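Local coordinates for defensin (PDB 3PSM), which probably defends the plant against fungi as a disulfide-rich antimicrobial protein, and forms a dimer in the crystal, at residues S19-D22 with H23-K27. Sequence-based numbering, arbitrary orientation.
Sequences SCDD and HCKNK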
ATOM      1  N   SER A  19       0.119   1.301   5.887  1.00  8.54           N
ATOM      2  CA  SER A  19      -1.200   1.142   6.472  1.00  8.39           C
ATOM      3  C   SER A  19      -2.200   2.148   5.843  1.00  7.85           C
ATOM      4  O   SER A  19      -3.367   1.800   5.588  1.00  8.38           O
ATOM      5  CB  SER A  19      -1.190   1.319   7.971  1.00  9.39           C
ATOM      6  OG  SER A  19      -0.882   2.639   8.400  1.00  9.68           O
ATOM      7  N   CYS A  20      -1.750   3.366   5.609  1.00  7.69           N
ATOM      8  CA  CYS A  20      -2.623   4.380   5.040  1.00  7.73           C
ATOM      9  C   CYS A  20      -2.886   4.164   3.584  1.00  7.85           C
ATOM     10  O   CYS A  20      -4.024   4.309   3.103  1.00  8.04           O
ATOM     11  CB  CYS A  20      -2.002   5.759   5.292  1.00  8.12           C
ATOM     12  SG  CYS A  20      -2.951   7.140   4.652  1.00  8.20           S
ATOM     13  N   ASP A  21      -1.853   3.799   2.829  1.00  7.78           N
ATOM     14  CA  ASP A  21      -2.035   3.498   1.401  1.00  7.83           C
ATOM     15  C   ASP A  21      -3.000   2.348   1.208  1.00  7.73           C
ATOM     16  O   ASP A  21      -3.862   2.378   0.325  1.00  8.37           O
ATOM     17  CB  ASP A  21      -0.673   3.213   0.783  1.00  8.37           C
ATOM     18  CG  ASP A  21      -0.607   3.343  -0.715  1.00  8.38           C
ATOM     19  OD1 ASP A  21      -1.294   4.214  -1.277  1.00  9.39           O
ATOM     20  OD2 ASP A  21       0.161   2.558  -1.326  1.00 10.17           O
ATOM     21  N   ASP A  22      -2.892   1.315   2.049  1.00  7.95           N
ATOM     22  CA  ASP A  22      -3.821   0.197   2.037  1.00  8.54           C
ATOM     23  C   ASP A  22      -5.245   0.691   2.248  1.00  8.20           C
ATOM     24  O   ASP A  22      -6.161   0.424   1.476  1.00  8.99           O
ATOM     25  CB  ASP A  22      -3.392  -0.807   3.116  1.00  9.69           C
ATOM     26  CG  ASP A  22      -4.334  -1.935   3.418  1.00 10.74           C
ATOM     27  OD1 ASP A  22      -5.183  -2.253   2.563  1.00 11.35           O
ATOM     28  OD2 ASP A  22      -4.262  -2.482   4.550  1.00 16.22           O
ATOM     29  N   HIS A  23      -5.450   1.457   3.347  1.00  8.47           N
ATOM     30  CA  HIS A  23      -6.769   1.996   3.617  1.00  8.71           C
ATOM     31  C   HIS A  23      -7.312   2.777   2.427  1.00  8.68           C
ATOM     32  O   HIS A  23      -8.460   2.602   1.978  1.00  9.67           O
ATOM     33  CB  HIS A  23      -6.711   2.884   4.884  1.00  9.20           C
ATOM     34  CG  HIS A  23      -8.038   3.586   5.107  1.00 10.41           C
ATOM     35  ND1 HIS A  23      -9.026   3.006   5.889  1.00 11.99           N
ATOM     36  CD2 HIS A  23      -8.479   4.772   4.610  1.00 11.54           C
ATOM     37  CE1 HIS A  23     -10.054   3.837   5.825  1.00 12.72           C
ATOM     38  NE2 HIS A  23      -9.767   4.874   5.065  1.00 13.10           N
ATOM     39  N   CYS A  24      -6.528   3.738   1.947  1.00  8.18           N
ATOM     40  CA  CYS A  24      -7.013   4.638   0.896  1.00  8.51           C
ATOM     41  C   CYS A  24      -7.323   3.883  -0.390  1.00  8.57           C
ATOM     42  O   CYS A  24      -8.330   4.139  -1.021  1.00 10.28           O
ATOM     43  CB  CYS A  24      -6.004   5.748   0.646  1.00  8.72           C
ATOM     44  SG  CYS A  24      -5.835   6.869   2.078  1.00  8.61           S
ATOM     45  N   LYS A  25      -6.442   2.939  -0.785  1.00  8.60           N
ATOM     46  CA  LYS A  25      -6.652   2.176  -2.016  1.00  9.09           C
ATOM     47  C   LYS A  25      -7.786   1.178  -1.870  1.00  9.53           C
ATOM     48  O   LYS A  25      -8.577   0.986  -2.810  1.00 12.11           O
ATOM     49  CB  LYS A  25      -5.367   1.458  -2.420  1.00  9.02           C
ATOM     50  CG  LYS A  25      -4.302   2.348  -2.973  1.00  9.01           C
ATOM     51  CD  LYS A  25      -2.975   1.654  -3.191  1.00  9.68           C
ATOM     52  CE  LYS A  25      -2.021   2.510  -4.031  1.00 11.96           C
ATOM     53  NZ  LYS A  25      -0.636   2.075  -3.976  1.00 11.64           N
ATOM     54  N   ASN A  26      -7.829   0.467  -0.759  1.00  9.83           N
ATOM     55  CA  ASN A  26      -8.662  -0.738  -0.628  1.00 10.14           C
ATOM     56  C   ASN A  26      -9.925  -0.555   0.133  1.00 11.22           C
ATOM     57  O   ASN A  26     -10.857  -1.365  -0.062  1.00 16.03           O
ATOM     58  CB  ASN A  26      -7.818  -1.867  -0.009  1.00 10.56           C
ATOM     59  CG  ASN A  26      -6.645  -2.185  -0.891  1.00 10.52           C
ATOM     60  OD1 ASN A  26      -6.822  -2.336  -2.130  1.00 12.74           O
ATOM     61  ND2 ASN A  26      -5.472  -2.303  -0.321  1.00 10.64           N
ATOM     62  N   LYS A  27     -10.023   0.443   1.010  1.00 10.56           N
ATOM     63  CA  LYS A  27     -11.251   0.775   1.691  1.00 12.10           C
ATOM     64  C   LYS A  27     -11.986   1.926   1.019  1.00 12.81           C
ATOM     65  O   LYS A  27     -13.202   1.927   0.895  1.00 16.46           O
ATOM     66  CB  LYS A  27     -11.052   1.056   3.166  1.00 14.95           C
ATOM     67  CG  LYS A  27     -10.496  -0.140   3.881  1.00 19.06           C
ATOM     68  CD  LYS A  27     -11.642  -1.058   4.256  1.00 22.23           C
ATOM     69  CE  LYS A  27     -11.149  -2.207   5.120  1.00 25.88           C
ATOM     70  NZ  LYS A  27     -10.265  -3.109   4.308  1.00 34.49           N
TER
HETATM   71  O   HOH W   1      -7.649  -1.572   4.042  1.00 20.60           O
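Lys25 reaches back along the helix to Asp21, its chain extended beyond CG and lying obliquely against the carboxylate, and closes an i/i+4 salt bridge, NZ to OD2 2.8 Å. The ammonium meets OD2 on the syn side, 25° out of the carboxylate plane, while Lys25 CE rests 3.3 Å from OD1. Both oxygens have further partners: OD1 takes the backbone N-H of Gly33, and OD2 pairs with Arg36 of the second subunit, which would probably keep the acid ionised. One residue on, Asp22 and Asn26 cross at about a right angle, the carboxylate and amide planes 61° apart. Asn26 ND2 gives a nearly straight bond (170°) to the anti side of Asp22 OD1, 2.9 Å away. With CG anti to the backbone N, the Asp22 carboxylate lies beside Asn26; its other oxygen, OD2, forms a salt bridge with Arg40 of the second subunit. A water weakly bound to OD1 leads on to Lys27 NZ. Toward the protein interior, Cys20 SG and Cys24 SG pack 3.9 Å apart, Cys20 bonded to Cys41 and Cys24 to Cys43, both on strand 41-46. Two half-cystines one turn apart, tied to a Cys-X-Cys strand, form the cysteine-stabilised alpha-beta motif of plant defensins; the acidic residues alongside join the dimer interface.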